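Local coordinates for protein imidazolonepropionase (Unidentified, PDB 2Q09) that catalyses the hydrolytic opening of imidazolone-5-propanoate to N-formimidoyl-L-glutamate, the third step of histidine degradation, at residues Asp212-His217 / Met243-Asn248; Leu266-Pro271 / Leu294-Leu299; Leu286-Phe291 / Asn333-Leu338; Lys298-Val303 / Thr337-Thr342. All coordinates share one frame; numbering follows the deposited sequence.

Interaction 1. Residues Asp212-His217 / Met243-Asn248; sequences DVFCEH and MDQLSN. With DI6 (3-[(4S)-2,5-dioxoimidazolidin-4-yl]propanoic acid), chain C.
Glu216 meets Leu246 and Ser247 by a bent chain. Its CG lies anti to the backbone N (chi1 -166°), and the turn at chi2 (63°) sets Glu216 CD 3.5 Å from Leu246 CB. The carboxylate has several partners. Glu216 OE1 accepts from Leu246 N at 2.9 Å, with the donor above the carboxylate plane. It also takes a weak bond from Ser247 N. Glu216 OE2 accepts from His217 ND1 at 2.9 Å, on its anti side and in the plane of the imidazole. Ser247 OG also bonds Glu216 OE2, but the modelled 2.4 Å is doubtfully short. At the edge of the same imidazole, His217 CE1 lies 3.4 Å from Leu246 CB. Two waters add bridges: one accepts from Asp244 N within bonding distance of Cys215 O and Ser247 O, the other from Gln245 N within bonding distance of Glu216 OE1.

Gln245 is extended and offers its amide to the inhibitor. Gln245 OE1 accepts from DI6 N1 at 2.9 Å, and Gln245 NE2 donates to DI6 O2 at 2.9 Å, nearly straight at 175°. Phe214 presents a ring face to DI6 O5, with Phe214 CD1 3.1 Å from that oxygen; Glu216 CB lies over the opposite face. The contact joins the loops at the C-terminal ends of strands 210-213 and 238-243, the active-site end in TIM-barrel amidohydrolases.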
loop_
_atom_site.group_PDB
_atom_site.type_symbol
_atom_site.label_atom_id
_atom_site.label_comp_id
_atom_site.label_asym_id
_atom_site.label_seq_id
_atom_site.Cartn_x
_atom_site.Cartn_y
_atom_site.Cartn_z
ATOM N N ASP A 212 -11.889 -4.014 1.347
ATOM C CA ASP A 212 -10.965 -5.067 1.774
ATOM C C ASP A 212 -11.659 -5.988 2.783
ATOM O O ASP A 212 -12.690 -5.625 3.352
ATOM C CB ASP A 212 -9.746 -4.398 2.430
ATOM C CG ASP A 212 -8.535 -5.314 2.550
ATOM O OD1 ASP A 212 -8.663 -6.549 2.390
ATOM O OD2 ASP A 212 -7.440 -4.775 2.824
ATOM N N VAL A 213 -11.082 -7.165 3.009
ATOM C CA VAL A 213 -11.643 -8.139 3.945
ATOM C C VAL A 213 -10.574 -9.026 4.576
ATOM O O VAL A 213 -9.623 -9.433 3.916
ATOM C CB VAL A 213 -12.654 -9.081 3.244
ATOM C CG1 VAL A 213 -13.086 -10.180 4.201
ATOM C CG2 VAL A 213 -13.868 -8.297 2.760
ATOM N N PHE A 214 -10.731 -9.320 5.861
ATOM C CA PHE A 214 -9.805 -10.206 6.552
ATOM C C PHE A 214 -10.455 -11.585 6.574
ATOM O O PHE A 214 -11.239 -11.907 7.467
ATOM C CB PHE A 214 -9.546 -9.733 7.985
ATOM C CG PHE A 214 -8.662 -10.658 8.769
ATOM C CD1 PHE A 214 -7.477 -11.138 8.219
ATOM C CD2 PHE A 214 -8.994 -11.023 10.072
ATOM C CE1 PHE A 214 -6.629 -11.969 8.957
ATOM C CE2 PHE A 214 -8.155 -11.852 10.813
ATOM C CZ PHE A 214 -6.969 -12.322 10.252
ATOM N N CYS A 215 -10.132 -12.395 5.570
ATOM C CA CYS A 215 -10.675 -13.737 5.441
ATOM C C CYS A 215 -9.760 -14.749 6.115
ATOM O O CYS A 215 -8.676 -15.050 5.616
ATOM C CB CYS A 215 -10.835 -14.072 3.961
ATOM S SG CYS A 215 -11.334 -15.783 3.634
ATOM N N GLU A 216 -10.207 -15.288 7.243
ATOM C CA GLU A 216 -9.391 -16.234 7.991
ATOM C C GLU A 216 -10.254 -16.949 9.030
ATOM O O GLU A 216 -11.401 -16.560 9.257
ATOM C CB GLU A 216 -8.259 -15.453 8.667
ATOM C CG GLU A 216 -7.121 -16.278 9.226
ATOM C CD GLU A 216 -6.381 -17.039 8.155
ATOM O OE1 GLU A 216 -5.644 -16.414 7.365
ATOM O OE2 GLU A 216 -6.549 -18.269 8.101
ATOM N N HIS A 217 -9.718 -17.998 9.653
ATOM C CA HIS A 217 -10.469 -18.734 10.662
ATOM C C HIS A 217 -10.837 -17.836 11.834
ATOM O O HIS A 217 -11.937 -17.933 12.371
ATOM C CB HIS A 217 -9.677 -19.956 11.156
ATOM C CG HIS A 217 -8.284 -19.640 11.599
ATOM N ND1 HIS A 217 -7.336 -19.137 10.741
ATOM C CD2 HIS A 217 -7.680 -19.782 12.803
ATOM C CE1 HIS A 217 -6.195 -18.981 11.397
ATOM N NE2 HIS A 217 -6.378 -19.365 12.646
HETATM N N MSE A 243 -5.505 -12.169 2.516
HETATM C CA MSE A 243 -5.651 -13.609 2.321
HETATM C C MSE A 243 -4.485 -14.519 2.691
HETATM O O MSE A 243 -3.312 -14.140 2.603
HETATM C CB MSE A 243 -6.014 -13.891 0.863
HETATM C CG MSE A 243 -7.408 -14.453 0.671
HETATM SE SE MSE A 243 -8.736 -13.230 1.311
HETATM C CE MSE A 243 -8.690 -12.008 -0.150
ATOM N N ASP A 244 -4.844 -15.731 3.104
ATOM C CA ASP A 244 -3.884 -16.771 3.453
ATOM C C ASP A 244 -2.719 -16.358 4.347
ATOM O O ASP A 244 -1.585 -16.791 4.130
ATOM C CB ASP A 244 -3.333 -17.396 2.167
ATOM C CG ASP A 244 -4.430 -17.917 1.254
ATOM O OD1 ASP A 244 -5.314 -18.650 1.746
ATOM O OD2 ASP A 244 -4.407 -17.603 0.043
ATOM N N GLN A 245 -2.989 -15.525 5.346
ATOM C CA GLN A 245 -1.932 -15.099 6.255
ATOM C C GLN A 245 -1.686 -16.155 7.337
ATOM O O GLN A 245 -0.536 -16.441 7.679
ATOM C CB GLN A 245 -2.290 -13.756 6.907
ATOM C CG GLN A 245 -1.230 -13.220 7.862
ATOM C CD GLN A 245 -1.657 -11.934 8.555
ATOM O OE1 GLN A 245 -2.847 -11.667 8.711
ATOM N NE2 GLN A 245 -0.682 -11.139 8.989
ATOM N N LEU A 246 -2.767 -16.727 7.871
ATOM C CA LEU A 246 -2.655 -17.739 8.920
ATOM C C LEU A 246 -3.078 -19.131 8.444
ATOM O O LEU A 246 -2.638 -20.140 8.995
ATOM C CB LEU A 246 -3.493 -17.330 10.143
ATOM C CG LEU A 246 -3.210 -15.955 10.770
ATOM C CD1 LEU A 246 -4.157 -15.717 11.934
ATOM C CD2 LEU A 246 -1.761 -15.875 11.231
ATOM N N SER A 247 -3.944 -19.179 7.433
ATOM C CA SER A 247 -4.401 -20.447 6.872
ATOM C C SER A 247 -5.072 -20.192 5.531
ATOM O O SER A 247 -5.405 -19.057 5.204
ATOM C CB SER A 247 -5.384 -21.150 7.819
ATOM O OG SER A 247 -6.687 -20.613 7.715
ATOM N N ASN A 248 -5.269 -21.249 4.753
ATOM C CA ASN A 248 -5.901 -21.113 3.447
ATOM C C ASN A 248 -7.357 -21.567 3.497
ATOM O O ASN A 248 -7.643 -22.727 3.793
ATOM C CB ASN A 248 -5.145 -21.940 2.400
ATOM C CG ASN A 248 -5.526 -21.565 0.982
ATOM O OD1 ASN A 248 -6.706 -21.456 0.656
ATOM N ND2 ASN A 248 -4.528 -21.368 0.132
HETATM N N1 DI6 C . -3.559 -9.012 9.558
HETATM C C2 DI6 C . -2.584 -8.356 10.223
HETATM O O2 DI6 C . -1.445 -8.738 10.423
HETATM C C3 DI6 C . -3.207 -7.009 10.667
HETATM N N4 DI6 C . -4.588 -7.119 10.147
HETATM C C5 DI6 C . -4.697 -8.305 9.517
HETATM O O5 DI6 C . -5.716 -8.690 8.963
HETATM C C6 DI6 C . -3.167 -6.864 12.181
HETATM C C7 DI6 C . -3.775 -5.546 12.667
HETATM C C8 DI6 C . -3.753 -5.346 14.190
HETATM O O9 DI6 C . -3.934 -4.189 14.618
HETATM O O10 DI6 C . -3.558 -6.320 14.961
HETATM O O HOH W 1 -7.184 -17.012 4.588
HETATM O O HOH W 2 -5.603 -14.076 5.762
#

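Interaction 2. Residues Leu266-Pro271 / Leu294-Leu299; sequences LEYLDP and LKETKL
The Tyr268 ring carries the Lys298 side chain over one face. Lys298 CG sits 3.9 Å from the Tyr268 ring centroid, 19° off the normal, a CH-pi contact displaced toward the rim. Beyond the ring, Tyr268 OH is 4.0 Å from Glu296 OE2, with ring and carboxylate planes 82° apart. Glu296 folds that carboxylate back on its own loop. Glu296 OE2 accepts from Thr297 N and Lys298 N, each at 3.0 Å, which ties the carboxylate to the backbone of that loop.

CG of Lys298 is anti to the backbone N (chi1 -172°). Further out the chain bends, and Lys298 NZ makes a weak hydrogen bond to Glu267 O at 3.2 Å. The backbone of Lys298 is less well served. Lys298 O is buried against Glu267 CG at 3.1 Å and has no polar partner in the model.

The first loop makes a type I turn at Leu266-Leu269 and joins strand 262-265 to helix 271-280. The second leaves helix 288-293 through a Schellman motif at Lys295 and runs on to helix 302-307. Phe291 of helix 288-293 touches residues of both loops, packing on Glu267, Glu296 and Leu299.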
loop_
_atom_site.group_PDB
_atom_site.type_symbol
_atom_site.label_atom_id
_atom_site.label_comp_id
_atom_site.label_asym_id
_atom_site.label_seq_id
_atom_site.Cartn_x
_atom_site.Cartn_y
_atom_site.Cartn_z
ATOM N N LEU A 266 -0.636 -13.831 1.889
ATOM C CA LEU A 266 -0.408 -15.058 1.132
ATOM C C LEU A 266 0.563 -16.115 1.659
ATOM O O LEU A 266 0.997 -16.971 0.889
ATOM C CB LEU A 266 0.016 -14.674 -0.291
ATOM C CG LEU A 266 -0.956 -13.922 -1.212
ATOM C CD1 LEU A 266 -1.877 -13.005 -0.429
ATOM C CD2 LEU A 266 -0.155 -13.133 -2.225
ATOM N N GLU A 267 0.914 -16.077 2.941
ATOM C CA GLU A 267 1.834 -17.081 3.478
ATOM C C GLU A 267 1.400 -18.502 3.099
ATOM O O GLU A 267 2.232 -19.345 2.760
ATOM C CB GLU A 267 1.923 -16.987 5.008
ATOM C CG GLU A 267 2.904 -15.950 5.567
ATOM C CD GLU A 267 2.497 -14.527 5.275
ATOM O OE1 GLU A 267 1.295 -14.291 5.046
ATOM O OE2 GLU A 267 3.376 -13.640 5.293
ATOM N N TYR A 268 0.093 -18.755 3.153
ATOM C CA TYR A 268 -0.458 -20.078 2.847
ATOM C C TYR A 268 -1.132 -20.232 1.484
ATOM O O TYR A 268 -1.990 -21.097 1.309
ATOM C CB TYR A 268 -1.452 -20.474 3.944
ATOM C CG TYR A 268 -0.808 -20.744 5.284
ATOM C CD1 TYR A 268 -0.362 -22.021 5.619
ATOM C CD2 TYR A 268 -0.601 -19.714 6.203
ATOM C CE1 TYR A 268 0.276 -22.269 6.841
ATOM C CE2 TYR A 268 0.035 -19.945 7.420
ATOM C CZ TYR A 268 0.471 -21.226 7.733
ATOM O OH TYR A 268 1.109 -21.463 8.931
ATOM N N LEU A 269 -0.753 -19.409 0.517
ATOM C CA LEU A 269 -1.349 -19.499 -0.813
ATOM C C LEU A 269 -0.948 -20.819 -1.475
ATOM O O LEU A 269 0.198 -21.254 -1.368
ATOM C CB LEU A 269 -0.893 -18.323 -1.674
ATOM C CG LEU A 269 -1.405 -18.233 -3.114
ATOM C CD1 LEU A 269 -2.912 -18.016 -3.129
ATOM C CD2 LEU A 269 -0.701 -17.078 -3.817
ATOM N N ASP A 270 -1.902 -21.456 -2.152
ATOM C CA ASP A 270 -1.658 -22.734 -2.826
ATOM C C ASP A 270 -1.604 -22.581 -4.354
ATOM O O ASP A 270 -1.920 -21.520 -4.888
ATOM C CB ASP A 270 -2.762 -23.729 -2.461
ATOM C CG ASP A 270 -4.134 -23.248 -2.885
ATOM O OD1 ASP A 270 -4.979 -24.097 -3.239
ATOM O OD2 ASP A 270 -4.375 -22.023 -2.853
ATOM N N PRO A 271 -1.198 -23.646 -5.075
ATOM C CA PRO A 271 -1.093 -23.653 -6.540
ATOM C C PRO A 271 -2.374 -23.233 -7.251
ATOM O O PRO A 271 -2.347 -22.389 -8.147
ATOM C CB PRO A 271 -0.726 -25.102 -6.848
ATOM C CG PRO A 271 0.086 -25.489 -5.662
ATOM C CD PRO A 271 -0.720 -24.926 -4.519
ATOM N N LEU A 294 5.736 -10.877 13.464
ATOM C CA LEU A 294 4.947 -11.981 14.009
ATOM C C LEU A 294 5.820 -13.224 14.203
ATOM O O LEU A 294 5.363 -14.234 14.742
ATOM C CB LEU A 294 3.773 -12.307 13.080
ATOM C CG LEU A 294 2.583 -11.343 13.153
ATOM C CD1 LEU A 294 1.604 -11.636 12.015
ATOM C CD2 LEU A 294 1.890 -11.496 14.499
ATOM N N LYS A 295 7.076 -13.144 13.762
ATOM C CA LYS A 295 8.015 -14.259 13.887
ATOM C C LYS A 295 7.496 -15.516 13.191
ATOM O O LYS A 295 7.690 -16.642 13.651
ATOM C CB LYS A 295 8.283 -14.541 15.366
ATOM C CG LYS A 295 8.848 -13.322 16.115
ATOM C CD LYS A 295 8.990 -13.573 17.611
ATOM C CE LYS A 295 7.632 -13.707 18.294
ATOM N NZ LYS A 295 7.769 -13.899 19.766
ATOM N N GLU A 296 6.849 -15.308 12.052
ATOM C CA GLU A 296 6.280 -16.390 11.262
ATOM C C GLU A 296 7.395 -17.225 10.638
ATOM O O GLU A 296 8.520 -16.747 10.473
ATOM C CB GLU A 296 5.383 -15.796 10.169
ATOM C CG GLU A 296 4.751 -16.817 9.234
ATOM C CD GLU A 296 3.831 -17.783 9.953
ATOM O OE1 GLU A 296 2.813 -17.330 10.516
ATOM O OE2 GLU A 296 4.130 -18.996 9.948
ATOM N N THR A 297 7.089 -18.473 10.299
ATOM C CA THR A 297 8.082 -19.336 9.680
ATOM C C THR A 297 7.616 -19.852 8.325
ATOM O O THR A 297 8.409 -20.388 7.559
ATOM C CB THR A 297 8.445 -20.525 10.596
ATOM O OG1 THR A 297 7.247 -21.189 11.016
ATOM C CG2 THR A 297 9.204 -20.030 11.831
ATOM N N LYS A 298 6.333 -19.679 8.032
ATOM C CA LYS A 298 5.777 -20.115 6.752
ATOM C C LYS A 298 5.915 -18.979 5.745
ATOM O O LYS A 298 5.252 -17.950 5.853
ATOM C CB LYS A 298 4.304 -20.491 6.914
ATOM C CG LYS A 298 3.671 -21.132 5.683
ATOM C CD LYS A 298 4.424 -22.379 5.252
ATOM C CE LYS A 298 3.558 -23.255 4.373
ATOM N NZ LYS A 298 2.759 -22.442 3.422
ATOM N N LEU A 299 6.794 -19.174 4.769
ATOM C CA LEU A 299 7.052 -18.165 3.743
ATOM C C LEU A 299 6.036 -18.188 2.607
ATOM O O LEU A 299 5.533 -19.243 2.237
ATOM C CB LEU A 299 8.439 -18.388 3.153
ATOM C CG LEU A 299 9.625 -18.267 4.110
ATOM C CD1 LEU A 299 10.660 -19.329 3.784
ATOM C CD2 LEU A 299 10.222 -16.882 4.017
#

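Interaction 3. Residues Leu286-Phe291 / Asn333-Leu338; sequences LLPTAF and NMACTL
Pro288, Met334 and Leu338 carry this helix-to-helix packing in the TIM barrel of the amidohydrolase fold. Helix 288-293 is short and follows strand 283-286. Helix 328-339 is longer and comes after strand 312-314.

Pro288 opens the short helix, right after Leu287 at the N-cap position. A proline fits there, since the first turn of a helix does not need its N-H. The ring lies against the backbone of the longer helix. Pro288 CB is 3.8 Å from Met334 CB and also 3.8 Å from Ala335 N. Pro288 CG is 4.3 Å from Ala335 CB. The backbones come close at the alanine, with 5.5 Å between the CA atoms of Pro288 and Ala335.

Met334 is a selenomethionine with an extended chain. Its CG is anti to the carbonyl carbon (chi1 -70°). Chi2 near 180° carries Met334 SE away from its helix, to 4.0 Å from Thr289 CA. Thr289 in turn touches Ala331, one turn earlier on the long helix.

Leu338 lies one turn after Met334 and faces the same way. The two are tied by the helical bond from Leu338 N to Met334 O. Leu338 CD1 touches both backbone and ring. Leu338 CD1 is 4.0 Å from Pro288 O, and at the edge of the aromatic ring Leu338 CD1 lies 4.1 Å from Phe291 CD2.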
loop_
_atom_site.group_PDB
_atom_site.type_symbol
_atom_site.label_atom_id
_atom_site.label_comp_id
_atom_site.label_asym_id
_atom_site.label_seq_id
_atom_site.Cartn_x
_atom_site.Cartn_y
_atom_site.Cartn_z
ATOM N N LEU A 286 3.078 -8.742 -1.099
ATOM C CA LEU A 286 3.893 -9.317 -0.036
ATOM C C LEU A 286 4.052 -8.310 1.096
ATOM O O LEU A 286 4.309 -7.126 0.860
ATOM C CB LEU A 286 5.260 -9.708 -0.593
ATOM C CG LEU A 286 5.184 -10.695 -1.772
ATOM C CD1 LEU A 286 6.581 -10.952 -2.316
ATOM C CD2 LEU A 286 4.544 -12.011 -1.307
ATOM N N LEU A 287 3.900 -8.788 2.327
ATOM C CA LEU A 287 3.999 -7.934 3.508
ATOM C C LEU A 287 5.033 -8.563 4.432
ATOM O O LEU A 287 4.693 -9.199 5.432
ATOM C CB LEU A 287 2.625 -7.859 4.183
ATOM C CG LEU A 287 1.534 -7.340 3.230
ATOM C CD1 LEU A 287 0.169 -7.487 3.887
ATOM C CD2 LEU A 287 1.789 -5.877 2.880
ATOM N N PRO A 288 6.322 -8.399 4.087
ATOM C CA PRO A 288 7.462 -8.940 4.837
ATOM C C PRO A 288 7.606 -8.467 6.281
ATOM O O PRO A 288 8.072 -9.214 7.138
ATOM C CB PRO A 288 8.659 -8.543 3.975
ATOM C CG PRO A 288 8.222 -7.218 3.413
ATOM C CD PRO A 288 6.785 -7.506 3.008
ATOM N N THR A 289 7.214 -7.230 6.549
ATOM C CA THR A 289 7.336 -6.678 7.895
ATOM C C THR A 289 6.451 -7.388 8.914
ATOM O O THR A 289 6.870 -7.618 10.050
ATOM C CB THR A 289 7.031 -5.169 7.899
ATOM O OG1 THR A 289 7.930 -4.512 6.997
ATOM C CG2 THR A 289 7.228 -4.588 9.291
ATOM N N ALA A 290 5.233 -7.739 8.508
ATOM C CA ALA A 290 4.315 -8.446 9.398
ATOM C C ALA A 290 4.861 -9.858 9.632
ATOM O O ALA A 290 4.719 -10.430 10.717
ATOM C CB ALA A 290 2.912 -8.518 8.770
ATOM N N PHE A 291 5.471 -10.417 8.596
ATOM C CA PHE A 291 6.052 -11.754 8.661
ATOM C C PHE A 291 7.183 -11.729 9.703
ATOM O O PHE A 291 7.316 -12.640 10.536
ATOM C CB PHE A 291 6.610 -12.121 7.286
ATOM C CG PHE A 291 7.323 -13.440 7.246
ATOM C CD1 PHE A 291 6.613 -14.623 7.086
ATOM C CD2 PHE A 291 8.704 -13.498 7.389
ATOM C CE1 PHE A 291 7.264 -15.849 7.072
ATOM C CE2 PHE A 291 9.373 -14.728 7.374
ATOM C CZ PHE A 291 8.647 -15.905 7.216
ATOM N N ASN A 333 13.773 -3.940 1.796
ATOM C CA ASN A 333 14.962 -4.639 2.272
ATOM C C ASN A 333 14.562 -6.012 2.819
ATOM O O ASN A 333 15.230 -7.015 2.568
ATOM C CB ASN A 333 15.646 -3.804 3.357
ATOM C CG ASN A 333 16.948 -4.407 3.836
ATOM O OD1 ASN A 333 16.960 -5.404 4.564
ATOM N ND2 ASN A 333 18.062 -3.805 3.422
HETATM N N MSE A 334 13.456 -6.056 3.554
HETATM C CA MSE A 334 12.996 -7.320 4.111
HETATM C C MSE A 334 12.453 -8.271 3.052
HETATM O O MSE A 334 12.620 -9.480 3.176
HETATM C CB MSE A 334 11.951 -7.083 5.203
HETATM C CG MSE A 334 12.544 -6.476 6.457
HETATM SE SE MSE A 334 11.294 -6.411 7.943
HETATM C CE MSE A 334 12.513 -5.752 9.315
ATOM N N ALA A 335 11.799 -7.742 2.021
ATOM C CA ALA A 335 11.289 -8.600 0.957
ATOM C C ALA A 335 12.483 -9.327 0.330
ATOM O O ALA A 335 12.403 -10.511 0.016
ATOM C CB ALA A 335 10.569 -7.769 -0.100
ATOM N N CYS A 336 13.591 -8.614 0.169
ATOM C CA CYS A 336 14.789 -9.208 -0.417
ATOM C C CYS A 336 15.424 -10.207 0.541
ATOM O O CYS A 336 15.647 -11.365 0.196
ATOM C CB CYS A 336 15.820 -8.127 -0.757
ATOM S SG CYS A 336 15.361 -7.025 -2.120
ATOM N N THR A 337 15.699 -9.753 1.758
ATOM C CA THR A 337 16.356 -10.590 2.756
ATOM C C THR A 337 15.530 -11.775 3.260
ATOM O O THR A 337 16.056 -12.884 3.373
ATOM C CB THR A 337 16.788 -9.747 3.978
ATOM O OG1 THR A 337 17.688 -8.715 3.552
ATOM C CG2 THR A 337 17.490 -10.630 5.018
ATOM N N LEU A 338 14.252 -11.553 3.542
ATOM C CA LEU A 338 13.403 -12.609 4.074
ATOM C C LEU A 338 12.668 -13.438 3.030
ATOM O O LEU A 338 12.492 -14.643 3.215
ATOM C CB LEU A 338 12.374 -12.015 5.046
ATOM C CG LEU A 338 12.914 -11.262 6.262
ATOM C CD1 LEU A 338 11.734 -10.773 7.115
ATOM C CD2 LEU A 338 13.806 -12.195 7.083
#

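Interaction 4. Residues Lys298-Val303 / Thr337-Thr342; sequences KLPPVV and TLFGLT
Phe339, near the C-terminal end of helix 328-339, packs on Leu299 and Pro300 of the loop and on Val302 at the start of helix 302-307, with an inverse gamma turn centred on Pro301. The contact packs against the outside of strands 283-286 and 312-314 of the TIM barrel. The short segments 299-302 and 338-341 point almost the same way, 4° apart.

The aromatic contact is a CH-pi interaction. Pro300 CD lies over one face of the phenyl ring, 3.8 Å from the Phe339 ring centroid and 27° off its normal. The closest atoms are Pro300 CD and Phe339 CE1 at 3.4 Å, and the two side chains cross at about a right angle. The same ring packs edge-to-face with Phe291 of helix 288-293.

Further apolar contacts adjoin this pair. Leu299 CD2 comes to the ring edge, 3.8 Å from Phe339 CD1. Val302 uses both branches: Val302 CG2 lies 4.0 Å from Phe339 CB, and Val302 CG1 lies 3.9 Å from Leu341 CD1. Gly340 has positive phi, which suits a glycine and lets the chain leave the helix towards Leu341.

One backbone hydrogen bond, from Val302 N to Pro300 O (2.7 Å), closes the gamma turn at the start of helix 302-307.

A polar atom also meets carbon across the contact. Leu299 CD2 approaches the end of the longer helix, 3.3 Å from Leu338 O.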
loop_
_atom_site.group_PDB
_atom_site.type_symbol
_atom_site.label_atom_id
_atom_site.label_comp_id
_atom_site.label_asym_id
_atom_site.label_seq_id
_atom_site.Cartn_x
_atom_site.Cartn_y
_atom_site.Cartn_z
ATOM N N LYS A 298 6.333 -19.679 8.032
ATOM C CA LYS A 298 5.777 -20.115 6.752
ATOM C C LYS A 298 5.915 -18.979 5.745
ATOM O O LYS A 298 5.252 -17.950 5.853
ATOM C CB LYS A 298 4.304 -20.491 6.914
ATOM C CG LYS A 298 3.671 -21.132 5.683
ATOM C CD LYS A 298 4.424 -22.379 5.252
ATOM C CE LYS A 298 3.558 -23.255 4.373
ATOM N NZ LYS A 298 2.759 -22.442 3.422
ATOM N N LEU A 299 6.794 -19.174 4.769
ATOM C CA LEU A 299 7.052 -18.165 3.743
ATOM C C LEU A 299 6.036 -18.188 2.607
ATOM O O LEU A 299 5.533 -19.243 2.237
ATOM C CB LEU A 299 8.439 -18.388 3.153
ATOM C CG LEU A 299 9.625 -18.267 4.110
ATOM C CD1 LEU A 299 10.660 -19.329 3.784
ATOM C CD2 LEU A 299 10.222 -16.882 4.017
ATOM N N PRO A 300 5.702 -17.012 2.062
ATOM C CA PRO A 300 4.743 -16.928 0.955
ATOM C C PRO A 300 5.387 -17.682 -0.212
ATOM O O PRO A 300 6.609 -17.740 -0.319
ATOM C CB PRO A 300 4.651 -15.428 0.677
ATOM C CG PRO A 300 4.983 -14.802 1.984
ATOM C CD PRO A 300 6.144 -15.672 2.469
ATOM N N PRO A 301 4.581 -18.299 -1.085
ATOM C CA PRO A 301 5.117 -19.049 -2.226
ATOM C C PRO A 301 5.712 -18.180 -3.339
ATOM O O PRO A 301 5.239 -18.189 -4.484
ATOM C CB PRO A 301 3.904 -19.852 -2.700
ATOM C CG PRO A 301 2.790 -18.870 -2.484
ATOM C CD PRO A 301 3.108 -18.307 -1.108
ATOM N N VAL A 302 6.767 -17.449 -2.996
ATOM C CA VAL A 302 7.441 -16.548 -3.941
ATOM C C VAL A 302 7.923 -17.256 -5.212
ATOM O O VAL A 302 7.663 -16.804 -6.330
ATOM C CB VAL A 302 8.655 -15.850 -3.275
ATOM C CG1 VAL A 302 9.469 -15.093 -4.305
ATOM C CG2 VAL A 302 8.164 -14.894 -2.197
ATOM N N VAL A 303 8.632 -18.365 -5.041
ATOM C CA VAL A 303 9.137 -19.101 -6.195
ATOM C C VAL A 303 7.994 -19.484 -7.137
ATOM O O VAL A 303 8.076 -19.267 -8.340
ATOM C CB VAL A 303 9.899 -20.376 -5.752
ATOM C CG1 VAL A 303 10.273 -21.214 -6.963
ATOM C CG2 VAL A 303 11.151 -19.980 -4.988
ATOM N N THR A 337 15.699 -9.753 1.758
ATOM C CA THR A 337 16.356 -10.590 2.756
ATOM C C THR A 337 15.530 -11.775 3.260
ATOM O O THR A 337 16.056 -12.884 3.373
ATOM C CB THR A 337 16.788 -9.747 3.978
ATOM O OG1 THR A 337 17.688 -8.715 3.552
ATOM C CG2 THR A 337 17.490 -10.630 5.018
ATOM N N LEU A 338 14.252 -11.553 3.542
ATOM C CA LEU A 338 13.403 -12.609 4.074
ATOM C C LEU A 338 12.668 -13.438 3.030
ATOM O O LEU A 338 12.492 -14.643 3.215
ATOM C CB LEU A 338 12.374 -12.015 5.046
ATOM C CG LEU A 338 12.914 -11.262 6.262
ATOM C CD1 LEU A 338 11.734 -10.773 7.115
ATOM C CD2 LEU A 338 13.806 -12.195 7.083
ATOM N N PHE A 339 12.220 -12.805 1.950
ATOM C CA PHE A 339 11.475 -13.534 0.925
ATOM C C PHE A 339 12.305 -13.854 -0.308
ATOM O O PHE A 339 11.819 -14.503 -1.232
ATOM C CB PHE A 339 10.219 -12.755 0.522
ATOM C CG PHE A 339 9.201 -12.617 1.628
ATOM C CD1 PHE A 339 9.245 -13.449 2.745
ATOM C CD2 PHE A 339 8.180 -11.682 1.537
ATOM C CE1 PHE A 339 8.279 -13.364 3.748
ATOM C CE2 PHE A 339 7.203 -11.579 2.526
ATOM C CZ PHE A 339 7.251 -12.421 3.642
ATOM N N GLY A 340 13.549 -13.389 -0.321
ATOM C CA GLY A 340 14.427 -13.674 -1.445
ATOM C C GLY A 340 14.248 -12.877 -2.728
ATOM O O GLY A 340 14.802 -13.251 -3.763
ATOM N N LEU A 341 13.474 -11.795 -2.689
ATOM C CA LEU A 341 13.292 -10.991 -3.888
ATOM C C LEU A 341 14.598 -10.293 -4.245
ATOM O O LEU A 341 15.478 -10.122 -3.405
ATOM C CB LEU A 341 12.206 -9.926 -3.676
ATOM C CG LEU A 341 10.756 -10.251 -4.048
ATOM C CD1 LEU A 341 10.239 -11.401 -3.204
ATOM C CD2 LEU A 341 9.895 -8.995 -3.831
ATOM N N THR A 342 14.727 -9.899 -5.506
ATOM C CA THR A 342 15.909 -9.173 -5.952
ATOM C C THR A 342 15.593 -7.696 -5.760
ATOM O O THR A 342 14.425 -7.319 -5.648
ATOM C CB THR A 342 16.190 -9.411 -7.447
ATOM O OG1 THR A 342 15.068 -8.969 -8.218
ATOM C CG2 THR A 342 16.417 -10.892 -7.722
#

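From the N terminus, interaction 1 comes first. It closes the loop through helix 222-234 and joins the ends of strands 210-213 and 238-243 beside the inhibitor. Interaction 2 follows in series, and the two touch where Asp244 O meets Tyr268 N. It spans helix 271-280, strand 283-286 and helix 288-293. Interaction 3 opens inside that span and closes far beyond it, so interactions 2 and 3 cross. Interaction 4 opens at Lys298 and Leu299, where interaction 2 ends. Interactions 3 and 4 finish on the same part of the chain, at the end of helix 328-339 and just after it, sharing Thr337 and Leu338. Together they lead from the active-site loops to the outer helices.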